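PDB 3WMR: proline iminopeptidase from Streptomyces halstedii, which is an alpha/beta-hydrolase-fold amidohydrolase that acts on polyketide substrates and may release N-terminal proline from peptides. Local coordinates for residues Y62-M66 with L122-S126; M155-L159 with E235-I239; R201-R205 with R264-A268. All blocks are in the same frame, centred on the assembly; numbering follows the deposited sequence.

How the contacts relate
The three contacts illustrate how an alpha/beta hydrolase assembles a catalytic centre from distant parts of its chain. Contact 1 packs a loop against the strand that leads into Ser126, the probable nucleophile; contact 3 holds Asp266, the probable triad acid; contact 2 joins two pieces of the helical region, and its Glu235 side chain lies about 4 Å from that of His293, the probable proton donor. Contacts 2 and 3 touch, with Glu235 OE1 2.4 Å from Glu267 OE2, like charges so close as to suggest a shared proton, and Trp158 CH2 3.4 Å from Glu267 CD. Contact 1 touches neither: its nearest atoms are about 5 Å from contact 2 and 6 Å from contact 3.

Contact 1: Y62-M66 with L122-S126; sequences YLLAM and LFGQS
A short 3-10 segment, 62-66, with Met66 N bonded to Leu63 O at 3.0 Å, packs side chains against the strand that leads into the probable nucleophile, Ser126. It faces the C-terminal part of strand 120-125, with the closest CA pairs Leu63-Gln125 at 8.7 Å and Met66-Phe123 at 10.3 Å, so side chains alone bridge the gap. Residues 122-125 are extended (phi near -110°, psi near 125°); Ser126 breaks from this with phi 67° and psi -136°, the strained turn expected of a GxSxG nucleophile elbow. The side chains of Phe123 and Gln125 project toward the 3-10 segment. Phe123 adopts t with chi2 at 94°. Met66, in m, t, p, folds over one ring face: its CE sits 3.6 Å from the Phe123 ring centroid, only 3° off the normal, a CH-pi contact, while its SD lies 3.9 Å from the same centroid, a Met-aromatic contact. Leu63, in m, t, places CD2 at the Phe123 ring edge, 4.4 Å from CE2, and 4.1 Å from Gln125 CG. Tyr62, chi1 p, extends its ring so that OH donates to Gln125 OE1 at a very short 2.5 Å; Gln125 is t, m. The same OH is hydrogen-bonded to Gly54 N, so the buried phenol links the strand to the loop holding Gly54, while Met66 and Leu63 pack on Phe123: polar and apolar links sit side by side.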
ATOM      1  N   TYR A  62       2.772   8.857   4.009  1.00 27.36           N
ATOM      2  CA  TYR A  62       1.873   9.263   2.906  1.00 27.44           C
ATOM      3  C   TYR A  62       0.395   8.898   3.129  1.00 26.64           C
ATOM      4  O   TYR A  62      -0.470   9.370   2.398  1.00 26.90           O
ATOM      5  CB  TYR A  62       2.367   8.698   1.560  1.00 27.19           C
ATOM      6  CG  TYR A  62       1.981   7.237   1.306  1.00 26.63           C
ATOM      7  CD1 TYR A  62       2.656   6.207   1.941  1.00 26.10           C
ATOM      8  CD2 TYR A  62       0.954   6.898   0.416  1.00 26.03           C
ATOM      9  CE1 TYR A  62       2.308   4.880   1.735  1.00 25.86           C
ATOM     10  CE2 TYR A  62       0.607   5.552   0.190  1.00 26.30           C
ATOM     11  CZ  TYR A  62       1.289   4.554   0.864  1.00 25.45           C
ATOM     12  OH  TYR A  62       0.974   3.223   0.685  1.00 24.97           O
ATOM     13  N   LEU A  63       0.108   8.055   4.127  1.00 26.56           N
ATOM     14  CA  LEU A  63      -1.272   7.697   4.468  1.00 26.60           C
ATOM     15  C   LEU A  63      -1.861   8.560   5.585  1.00 28.14           C
ATOM     16  O   LEU A  63      -2.979   8.286   6.033  1.00 28.70           O
ATOM     17  CB  LEU A  63      -1.360   6.210   4.865  1.00 25.64           C
ATOM     18  CG  LEU A  63      -1.083   5.203   3.752  1.00 25.19           C
ATOM     19  CD1 LEU A  63      -1.143   3.781   4.279  1.00 24.29           C
ATOM     20  CD2 LEU A  63      -2.062   5.363   2.602  1.00 25.71           C
ATOM     21  N   LEU A  64      -1.142   9.603   6.024  1.00 27.59           N
ATOM     22  CA  LEU A  64      -1.537  10.359   7.234  1.00 28.52           C
ATOM     23  C   LEU A  64      -2.856  11.116   7.081  1.00 26.95           C
ATOM     24  O   LEU A  64      -3.550  11.320   8.051  1.00 27.80           O
ATOM     25  CB  LEU A  64      -0.432  11.329   7.682  1.00 29.46           C
ATOM     26  CG  LEU A  64       0.667  10.705   8.539  1.00 30.27           C
ATOM     27  CD1 LEU A  64       1.843  11.675   8.691  1.00 31.16           C
ATOM     28  CD2 LEU A  64       0.124  10.286   9.897  1.00 30.22           C
ATOM     29  N   ALA A  65      -3.216  11.467   5.860  1.00 26.98           N
ATOM     30  CA  ALA A  65      -4.542  12.012   5.543  1.00 27.10           C
ATOM     31  C   ALA A  65      -5.712  11.221   6.116  1.00 27.34           C
ATOM     32  O   ALA A  65      -6.755  11.780   6.452  1.00 28.38           O
ATOM     33  CB  ALA A  65      -4.697  12.101   4.039  1.00 26.89           C
ATOM     34  N   MET A  66      -5.540   9.912   6.233  1.00 26.75           N
ATOM     35  CA  MET A  66      -6.613   9.038   6.681  1.00 26.75           C
ATOM     36  C   MET A  66      -6.961   9.132   8.172  1.00 27.15           C
ATOM     37  O   MET A  66      -7.870   8.442   8.645  1.00 26.66           O
ATOM     38  CB  MET A  66      -6.274   7.596   6.284  1.00 25.60           C
ATOM     39  CG  MET A  66      -6.227   7.434   4.774  1.00 25.82           C
ATOM     40  SD  MET A  66      -6.029   5.723   4.225  1.00 25.45           S
ATOM     41  CE  MET A  66      -7.468   4.976   4.977  1.00 25.54           C
ATOM     42  N   LEU A 122      -9.176  -3.903   7.966  1.00 24.17           N
ATOM     43  CA  LEU A 122      -7.900  -3.666   7.286  1.00 23.64           C
ATOM     44  C   LEU A 122      -8.080  -2.836   6.026  1.00 21.71           C
ATOM     45  O   LEU A 122      -8.968  -3.114   5.210  1.00 20.29           O
ATOM     46  CB  LEU A 122      -7.207  -4.976   6.892  1.00 24.98           C
ATOM     47  CG  LEU A 122      -6.611  -5.922   7.930  1.00 26.04           C
ATOM     48  CD1 LEU A 122      -5.895  -7.038   7.185  1.00 26.59           C
ATOM     49  CD2 LEU A 122      -5.644  -5.216   8.864  1.00 26.93           C
ATOM     50  N   PHE A 123      -7.240  -1.801   5.894  1.00 20.79           N
ATOM     51  CA  PHE A 123      -7.106  -1.017   4.659  1.00 19.51           C
ATOM     52  C   PHE A 123      -5.679  -1.230   4.189  1.00 19.69           C
ATOM     53  O   PHE A 123      -4.730  -0.970   4.923  1.00 20.88           O
ATOM     54  CB  PHE A 123      -7.354   0.458   4.950  1.00 20.09           C
ATOM     55  CG  PHE A 123      -7.118   1.375   3.779  1.00 19.23           C
ATOM     56  CD1 PHE A 123      -8.158   1.741   2.952  1.00 19.14           C
ATOM     57  CD2 PHE A 123      -5.853   1.893   3.531  1.00 19.84           C
ATOM     58  CE1 PHE A 123      -7.941   2.611   1.891  1.00 19.64           C
ATOM     59  CE2 PHE A 123      -5.627   2.785   2.470  1.00 19.21           C
ATOM     60  CZ  PHE A 123      -6.670   3.138   1.655  1.00 19.22           C
ATOM     61  N   GLY A 124      -5.512  -1.735   2.981  1.00 19.83           N
ATOM     62  CA  GLY A 124      -4.184  -2.033   2.470  1.00 19.69           C
ATOM     63  C   GLY A 124      -4.011  -1.276   1.182  1.00 19.65           C
ATOM     64  O   GLY A 124      -4.793  -1.448   0.273  1.00 18.84           O
ATOM     65  N   GLN A 125      -3.001  -0.405   1.132  1.00 20.52           N
ATOM     66  CA  GLN A 125      -2.736   0.428  -0.037  1.00 20.90           C
ATOM     67  C   GLN A 125      -1.527  -0.098  -0.798  1.00 20.32           C
ATOM     68  O   GLN A 125      -0.490  -0.293  -0.188  1.00 21.16           O
ATOM     69  CB  GLN A 125      -2.495   1.870   0.438  1.00 21.87           C
ATOM     70  CG  GLN A 125      -2.772   2.920  -0.616  1.00 22.25           C
ATOM     71  CD  GLN A 125      -1.610   3.162  -1.540  1.00 22.03           C
ATOM     72  OE1 GLN A 125      -0.491   2.758  -1.262  1.00 21.31           O
ATOM     73  NE2 GLN A 125      -1.868   3.862  -2.645  1.00 22.10           N
ATOM     74  N   SER A 126      -1.667  -0.373  -2.104  1.00 20.72           N
ATOM     75  CA  SER A 126      -0.544  -0.869  -2.931  1.00 22.00           C
ATOM     76  C   SER A 126      -0.163  -2.275  -2.461  1.00 20.64           C
ATOM     77  O   SER A 126      -1.054  -3.101  -2.237  1.00 20.70           O
ATOM     78  CB  SER A 126       0.642   0.145  -2.915  1.00 23.88           C
ATOM     79  OG  SER A 126       1.922  -0.393  -3.260  1.00 26.57           O
TER

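Contact 2: M155-L159 with E235-I239; sequences MKIWL and EFHVI
One indole hydrogen bond set beside apolar contacts joins helix and loop here. Segment 155-159 is the first turn of a helix, with Leu159 N bonded to Met155 O at 2.9 Å; segment 235-239 is irregular, and the closest CA atoms are those of Leu159 and Phe236, 7.1 Å apart. Glu235 is helical in phi and psi, and its carbonyl O accepts from Trp158 NE1 at 3.0 Å, lying at the indole edge; Trp158 is t with chi2 at -93°. The Glu235 carboxylate bonds through OE2 to Tyr227 OH. Phe236 (phi -101°, psi -29°) has its carbonyl O in van der Waals contact with Leu159 CD2, 3.5 Å away, while its ring, chi1 p, leads away from segment 155-159. His237 (phi -88°, psi 75°) is the centre of an inverse gamma turn, spanned by a weak bond from Val238 N to Phe236 O at 3.0 Å. The turn directs Val238, chi1 t, toward the helix: its CG2 packs 3.9 Å from Met155 CE, all of whose chi angles are m, and 3.8 Å from Trp158 CD1, while its CB lies 4.0 Å from Leu159 CD2. Ile239 then points away. In the fold, this joins the start of helix 155-166 to the loop between helix 225-230 and strand 258-263, with the Phe236 ring lodged among helices 155-166, 171-183 and 189-202.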
ATOM      1  N   MET A 155       1.565  -9.133  -9.628  1.00 23.71           N
ATOM      2  CA  MET A 155       2.659  -8.341 -10.196  1.00 24.33           C
ATOM      3  C   MET A 155       2.942  -8.690 -11.658  1.00 24.80           C
ATOM      4  O   MET A 155       3.527  -7.880 -12.386  1.00 23.09           O
ATOM      5  CB  MET A 155       3.919  -8.473  -9.341  1.00 24.37           C
ATOM      6  CG  MET A 155       3.726  -7.994  -7.908  1.00 23.83           C
ATOM      7  SD  MET A 155       2.882  -6.405  -7.714  1.00 22.89           S
ATOM      8  CE  MET A 155       4.113  -5.236  -8.366  1.00 22.70           C
ATOM      9  N   LYS A 156       2.505  -9.872 -12.110  1.00 25.58           N
ATOM     10  CA  LYS A 156       2.608 -10.204 -13.533  1.00 26.51           C
ATOM     11  C   LYS A 156       1.704  -9.329 -14.374  1.00 25.64           C
ATOM     12  O   LYS A 156       2.144  -8.755 -15.387  1.00 25.54           O
ATOM     13  CB  LYS A 156       2.240 -11.672 -13.798  1.00 30.04           C
ATOM     14  CG  LYS A 156       3.257 -12.645 -13.274  1.00 33.47           C
ATOM     15  CD  LYS A 156       2.926 -14.074 -13.709  1.00 38.04           C
ATOM     16  CE  LYS A 156       3.830 -15.070 -13.009  1.00 42.03           C
ATOM     17  NZ  LYS A 156       5.266 -14.867 -13.389  1.00 44.53           N
ATOM     18  N   ILE A 157       0.440  -9.232 -13.964  1.00 23.89           N
ATOM     19  CA  ILE A 157      -0.501  -8.367 -14.647  1.00 23.47           C
ATOM     20  C   ILE A 157      -0.025  -6.907 -14.499  1.00 23.12           C
ATOM     21  O   ILE A 157      -0.117  -6.130 -15.443  1.00 22.82           O
ATOM     22  CB  ILE A 157      -1.934  -8.515 -14.096  1.00 23.38           C
ATOM     23  CG1 ILE A 157      -2.460  -9.946 -14.300  1.00 23.71           C
ATOM     24  CG2 ILE A 157      -2.867  -7.541 -14.792  1.00 23.38           C
ATOM     25  CD1 ILE A 157      -3.757 -10.233 -13.573  1.00 23.94           C
ATOM     26  N   TRP A 158       0.495  -6.560 -13.323  1.00 22.77           N
ATOM     27  CA  TRP A 158       1.068  -5.217 -13.100  1.00 22.96           C
ATOM     28  C   TRP A 158       2.087  -4.899 -14.184  1.00 23.22           C
ATOM     29  O   TRP A 158       1.935  -3.914 -14.880  1.00 23.44           O
ATOM     30  CB  TRP A 158       1.703  -5.137 -11.708  1.00 22.88           C
ATOM     31  CG  TRP A 158       2.297  -3.778 -11.314  1.00 21.96           C
ATOM     32  CD1 TRP A 158       3.580  -3.385 -11.480  1.00 21.95           C
ATOM     33  CD2 TRP A 158       1.635  -2.707 -10.622  1.00 22.38           C
ATOM     34  NE1 TRP A 158       3.771  -2.142 -10.949  1.00 22.05           N
ATOM     35  CE2 TRP A 158       2.584  -1.682 -10.445  1.00 21.97           C
ATOM     36  CE3 TRP A 158       0.331  -2.501 -10.167  1.00 21.87           C
ATOM     37  CZ2 TRP A 158       2.277  -0.478  -9.811  1.00 22.49           C
ATOM     38  CZ3 TRP A 158       0.020  -1.293  -9.532  1.00 22.58           C
ATOM     39  CH2 TRP A 158       0.986  -0.303  -9.360  1.00 22.47           C
ATOM     40  N   LEU A 159       3.091  -5.763 -14.366  1.00 23.84           N
ATOM     41  CA  LEU A 159       4.128  -5.508 -15.355  1.00 25.08           C
ATOM     42  C   LEU A 159       3.605  -5.434 -16.792  1.00 26.17           C
ATOM     43  O   LEU A 159       4.105  -4.636 -17.573  1.00 25.31           O
ATOM     44  CB  LEU A 159       5.293  -6.500 -15.238  1.00 25.84           C
ATOM     45  CG  LEU A 159       6.289  -6.138 -14.135  1.00 26.58           C
ATOM     46  CD1 LEU A 159       7.284  -7.268 -13.916  1.00 27.95           C
ATOM     47  CD2 LEU A 159       7.002  -4.824 -14.465  1.00 27.23           C
ATOM     48  N   GLU A 235       8.007   2.456  -8.894  1.00 22.76           N
ATOM     49  CA  GLU A 235       6.679   1.853  -8.998  1.00 23.09           C
ATOM     50  C   GLU A 235       6.460   0.903 -10.177  1.00 22.77           C
ATOM     51  O   GLU A 235       5.778  -0.114 -10.030  1.00 21.22           O
ATOM     52  CB  GLU A 235       5.631   2.968  -9.074  1.00 24.40           C
ATOM     53  CG  GLU A 235       5.396   3.669  -7.754  1.00 25.49           C
ATOM     54  CD  GLU A 235       4.829   2.699  -6.746  1.00 27.00           C
ATOM     55  OE1 GLU A 235       3.674   2.268  -6.960  1.00 26.75           O
ATOM     56  OE2 GLU A 235       5.557   2.339  -5.791  1.00 27.69           O
ATOM     57  N   PHE A 236       7.014   1.242 -11.342  1.00 22.60           N
ATOM     58  CA  PHE A 236       6.762   0.484 -12.573  1.00 22.88           C
ATOM     59  C   PHE A 236       7.893  -0.489 -12.965  1.00 22.92           C
ATOM     60  O   PHE A 236       7.628  -1.526 -13.600  1.00 23.43           O
ATOM     61  CB  PHE A 236       6.411   1.415 -13.743  1.00 23.34           C
ATOM     62  CG  PHE A 236       7.436   2.504 -14.012  1.00 23.59           C
ATOM     63  CD1 PHE A 236       7.218   3.810 -13.575  1.00 23.40           C
ATOM     64  CD2 PHE A 236       8.600   2.231 -14.715  1.00 23.54           C
ATOM     65  CE1 PHE A 236       8.140   4.813 -13.844  1.00 23.72           C
ATOM     66  CE2 PHE A 236       9.528   3.238 -14.977  1.00 23.81           C
ATOM     67  CZ  PHE A 236       9.295   4.523 -14.541  1.00 23.51           C
ATOM     68  N   HIS A 237       9.134  -0.169 -12.594  1.00 22.47           N
ATOM     69  CA  HIS A 237      10.293  -1.029 -12.915  1.00 22.42           C
ATOM     70  C   HIS A 237      10.430  -2.054 -11.797  1.00 22.70           C
ATOM     71  O   HIS A 237      11.306  -1.959 -10.933  1.00 22.34           O
ATOM     72  CB  HIS A 237      11.581  -0.206 -13.102  1.00 22.31           C
ATOM     73  CG  HIS A 237      12.720  -0.961 -13.735  1.00 21.84           C
ATOM     74  ND1 HIS A 237      12.565  -1.766 -14.848  1.00 21.84           N
ATOM     75  CD2 HIS A 237      14.041  -0.992 -13.435  1.00 21.70           C
ATOM     76  CE1 HIS A 237      13.737  -2.272 -15.196  1.00 22.02           C
ATOM     77  NE2 HIS A 237      14.650  -1.815 -14.356  1.00 22.21           N
ATOM     78  N   VAL A 238       9.529  -3.038 -11.820  1.00 23.23           N
ATOM     79  CA  VAL A 238       9.480  -4.052 -10.767  1.00 23.07           C
ATOM     80  C   VAL A 238      10.412  -5.200 -11.143  1.00 24.15           C
ATOM     81  O   VAL A 238      10.045  -6.079 -11.928  1.00 24.76           O
ATOM     82  CB  VAL A 238       8.056  -4.597 -10.566  1.00 22.64           C
ATOM     83  CG1 VAL A 238       8.043  -5.746  -9.549  1.00 22.51           C
ATOM     84  CG2 VAL A 238       7.134  -3.496 -10.124  1.00 22.76           C
ATOM     85  N   ILE A 239      11.613  -5.172 -10.582  1.00 24.62           N
ATOM     86  CA  ILE A 239      12.617  -6.196 -10.835  1.00 26.74           C
ATOM     87  C   ILE A 239      13.072  -6.904  -9.554  1.00 26.66           C
ATOM     88  O   ILE A 239      14.002  -7.713  -9.583  1.00 27.48           O
ATOM     89  CB  ILE A 239      13.854  -5.594 -11.567  1.00 27.23           C
ATOM     90  CG1 ILE A 239      14.539  -4.521 -10.724  1.00 27.94           C
ATOM     91  CG2 ILE A 239      13.453  -5.045 -12.919  1.00 26.50           C
ATOM     92  CD1 ILE A 239      15.882  -4.076 -11.277  1.00 29.00           C
TER

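Contact 3: R201-R205 with R264-A268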
ATOM      1  N   ARG A 201       1.317  11.121 -14.075  1.00 27.55           N
ATOM      2  CA  ARG A 201       0.033  10.673 -14.625  1.00 27.18           C
ATOM      3  C   ARG A 201      -0.666   9.660 -13.739  1.00 26.23           C
ATOM      4  O   ARG A 201      -1.901   9.708 -13.569  1.00 24.74           O
ATOM      5  CB  ARG A 201       0.207  10.039 -15.999  1.00 28.56           C
ATOM      6  CG  ARG A 201       0.670  10.991 -17.080  1.00 30.73           C
ATOM      7  CD  ARG A 201       0.748  10.254 -18.404  1.00 31.96           C
ATOM      8  NE  ARG A 201       1.265  11.087 -19.493  1.00 31.80           N
ATOM      9  CZ  ARG A 201       1.333  10.695 -20.757  1.00 32.61           C
ATOM     10  NH1 ARG A 201       0.924   9.480 -21.111  1.00 33.29           N
ATOM     11  NH2 ARG A 201       1.830  11.509 -21.673  1.00 33.68           N
ATOM     12  N   HIS A 202       0.122   8.711 -13.222  1.00 24.98           N
ATOM     13  CA  HIS A 202      -0.418   7.487 -12.634  1.00 23.97           C
ATOM     14  C   HIS A 202      -0.063   7.230 -11.164  1.00 23.74           C
ATOM     15  O   HIS A 202      -0.618   6.300 -10.571  1.00 22.68           O
ATOM     16  CB  HIS A 202       0.019   6.276 -13.473  1.00 23.31           C
ATOM     17  CG  HIS A 202      -0.260   6.420 -14.933  1.00 23.12           C
ATOM     18  ND1 HIS A 202       0.742   6.575 -15.867  1.00 23.66           N
ATOM     19  CD2 HIS A 202      -1.421   6.441 -15.626  1.00 23.58           C
ATOM     20  CE1 HIS A 202       0.210   6.696 -17.069  1.00 23.84           C
ATOM     21  NE2 HIS A 202      -1.100   6.617 -16.951  1.00 24.31           N
ATOM     22  N   VAL A 203       0.815   8.031 -10.554  1.00 23.12           N
ATOM     23  CA  VAL A 203       1.193   7.776  -9.152  1.00 22.89           C
ATOM     24  C   VAL A 203       0.701   8.877  -8.212  1.00 24.16           C
ATOM     25  O   VAL A 203       0.075   8.595  -7.183  1.00 23.81           O
ATOM     26  CB  VAL A 203       2.707   7.546  -8.985  1.00 22.53           C
ATOM     27  CG1 VAL A 203       3.070   7.413  -7.520  1.00 22.52           C
ATOM     28  CG2 VAL A 203       3.149   6.278  -9.726  1.00 22.45           C
ATOM     29  N   CYS A 204       1.010  10.126  -8.558  1.00 26.06           N
ATOM     30  CA  CYS A 204       0.555  11.283  -7.800  1.00 28.01           C
ATOM     31  C   CYS A 204       0.445  12.475  -8.740  1.00 29.91           C
ATOM     32  O   CYS A 204       1.458  13.057  -9.154  1.00 30.54           O
ATOM     33  CB  CYS A 204       1.525  11.621  -6.661  1.00 29.08           C
ATOM     34  SG  CYS A 204       0.964  13.012  -5.628  1.00 32.03           S
ATOM     35  N   ARG A 205      -0.787  12.831  -9.072  1.00 31.33           N
ATOM     36  CA  ARG A 205      -1.037  13.935  -9.983  1.00 33.76           C
ATOM     37  C   ARG A 205      -0.861  15.321  -9.342  1.00 35.09           C
ATOM     38  O   ARG A 205      -0.872  16.331 -10.046  1.00 35.56           O
ATOM     39  CB  ARG A 205      -2.426  13.782 -10.602  1.00 34.03           C
ATOM     40  CG  ARG A 205      -2.516  12.566 -11.506  1.00 33.87           C
ATOM     41  CD  ARG A 205      -3.931  12.078 -11.690  1.00 33.59           C
ATOM     42  NE  ARG A 205      -4.650  12.818 -12.716  1.00 34.87           N
ATOM     43  CZ  ARG A 205      -4.512  12.639 -14.025  1.00 35.66           C
ATOM     44  NH1 ARG A 205      -3.639  11.762 -14.517  1.00 35.22           N
ATOM     45  NH2 ARG A 205      -5.235  13.371 -14.860  1.00 36.87           N
ATOM     46  N   ARG A 264      -9.104   6.452 -11.346  1.00 30.96           N
ATOM     47  CA  ARG A 264      -9.322   6.269 -12.789  1.00 32.76           C
ATOM     48  C   ARG A 264      -7.979   6.234 -13.537  1.00 32.42           C
ATOM     49  O   ARG A 264      -7.788   5.425 -14.449  1.00 31.10           O
ATOM     50  CB  ARG A 264     -10.247   7.377 -13.344  1.00 35.20           C
ATOM     51  CG  ARG A 264     -10.527   7.340 -14.856  1.00 37.97           C
ATOM     52  CD  ARG A 264     -11.038   5.978 -15.351  1.00 39.70           C
ATOM     53  NE  ARG A 264     -12.455   5.724 -15.043  1.00 42.02           N
ATOM     54  CZ  ARG A 264     -13.029   4.516 -14.943  1.00 43.18           C
ATOM     55  NH1 ARG A 264     -12.330   3.385 -15.095  1.00 43.28           N
ATOM     56  NH2 ARG A 264     -14.326   4.434 -14.661  1.00 43.72           N
ATOM     57  N   HIS A 265      -7.047   7.083 -13.103  1.00 32.89           N
ATOM     58  CA  HIS A 265      -5.717   7.212 -13.717  1.00 32.78           C
ATOM     59  C   HIS A 265      -4.630   6.349 -13.035  1.00 29.58           C
ATOM     60  O   HIS A 265      -3.447   6.494 -13.319  1.00 28.37           O
ATOM     61  CB  HIS A 265      -5.308   8.691 -13.692  1.00 34.66           C
ATOM     62  CG  HIS A 265      -6.329   9.600 -14.303  1.00 38.01           C
ATOM     63  ND1 HIS A 265      -7.018  10.548 -13.573  1.00 40.39           N
ATOM     64  CD2 HIS A 265      -6.799   9.687 -15.571  1.00 39.51           C
ATOM     65  CE1 HIS A 265      -7.857  11.188 -14.369  1.00 40.73           C
ATOM     66  NE2 HIS A 265      -7.746  10.685 -15.586  1.00 41.28           N
ATOM     67  N   ASP A 266      -5.051   5.443 -12.153  1.00 27.27           N
ATOM     68  CA  ASP A 266      -4.154   4.648 -11.323  1.00 25.40           C
ATOM     69  C   ASP A 266      -3.262   3.725 -12.163  1.00 23.98           C
ATOM     70  O   ASP A 266      -3.725   3.096 -13.113  1.00 24.13           O
ATOM     71  CB  ASP A 266      -5.009   3.808 -10.363  1.00 25.63           C
ATOM     72  CG  ASP A 266      -4.277   3.372  -9.095  1.00 25.49           C
ATOM     73  OD1 ASP A 266      -3.031   3.155  -9.088  1.00 24.91           O
ATOM     74  OD2 ASP A 266      -5.011   3.192  -8.090  1.00 26.04           O
ATOM     75  N   GLU A 267      -1.981   3.664 -11.810  1.00 23.10           N
ATOM     76  CA  GLU A 267      -1.101   2.562 -12.270  1.00 22.57           C
ATOM     77  C   GLU A 267      -1.689   1.182 -11.920  1.00 22.93           C
ATOM     78  O   GLU A 267      -1.453   0.194 -12.638  1.00 22.89           O
ATOM     79  CB  GLU A 267       0.304   2.706 -11.687  1.00 22.20           C
ATOM     80  CG  GLU A 267       0.379   2.973 -10.196  1.00 22.08           C
ATOM     81  CD  GLU A 267       1.790   2.965  -9.668  1.00 21.86           C
ATOM     82  OE1 GLU A 267       2.738   3.036 -10.472  1.00 21.61           O
ATOM     83  OE2 GLU A 267       1.951   2.886  -8.438  1.00 22.68           O
ATOM     84  N   ALA A 268      -2.429   1.117 -10.811  1.00 22.74           N
ATOM     85  CA  ALA A 268      -3.227  -0.057 -10.475  1.00 24.08           C
ATOM     86  C   ALA A 268      -4.493  -0.002 -11.323  1.00 25.13           C
ATOM     87  O   ALA A 268      -5.540   0.507 -10.881  1.00 26.18           O
ATOM     88  CB  ALA A 268      -3.541  -0.091  -8.984  1.00 24.01           C
TER
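Two side chains rich in nitrogen lie flat on each other: the guanidinium of Arg205 stacks on the His265 ring, with centres 3.6 Å apart and planes at 12°. Although Arg205 NE is 3.4 Å from His265 ND1, the angle is too poor for a hydrogen bond, so this is stacking and not polar pairing. Arg205 is steadied from its own segment, NH1 donating to Arg201 O at 2.9 Å. Further in, backbone takes over. Glu267 N donates to His202 O at 3.2 Å, and His265 O receives a CA-H...O contact from His202 CA at 3.3 Å, consistent with the close approach of the CA atoms of His202 and Asp266, 4.9 Å apart. Val203 CG2 packs 3.4 Å from Glu267 OE1; Glu267 OE2 lies close to like-charged Glu235 OE1. The CA-to-CB bond of Asp266 points away from segment 201-205: OD1 accepts from Ala268 N at 2.7 Å, closing an Asx turn, and also from His293 ND1, the pairing expected of the acid and histidine of a catalytic triad. The contact joins the C-terminal end of helix 189-202 to the loop between strand 258-263 and helix 270-279, while helix 155-166 meets it through Leu165 on His202 and Trp158 on Glu267.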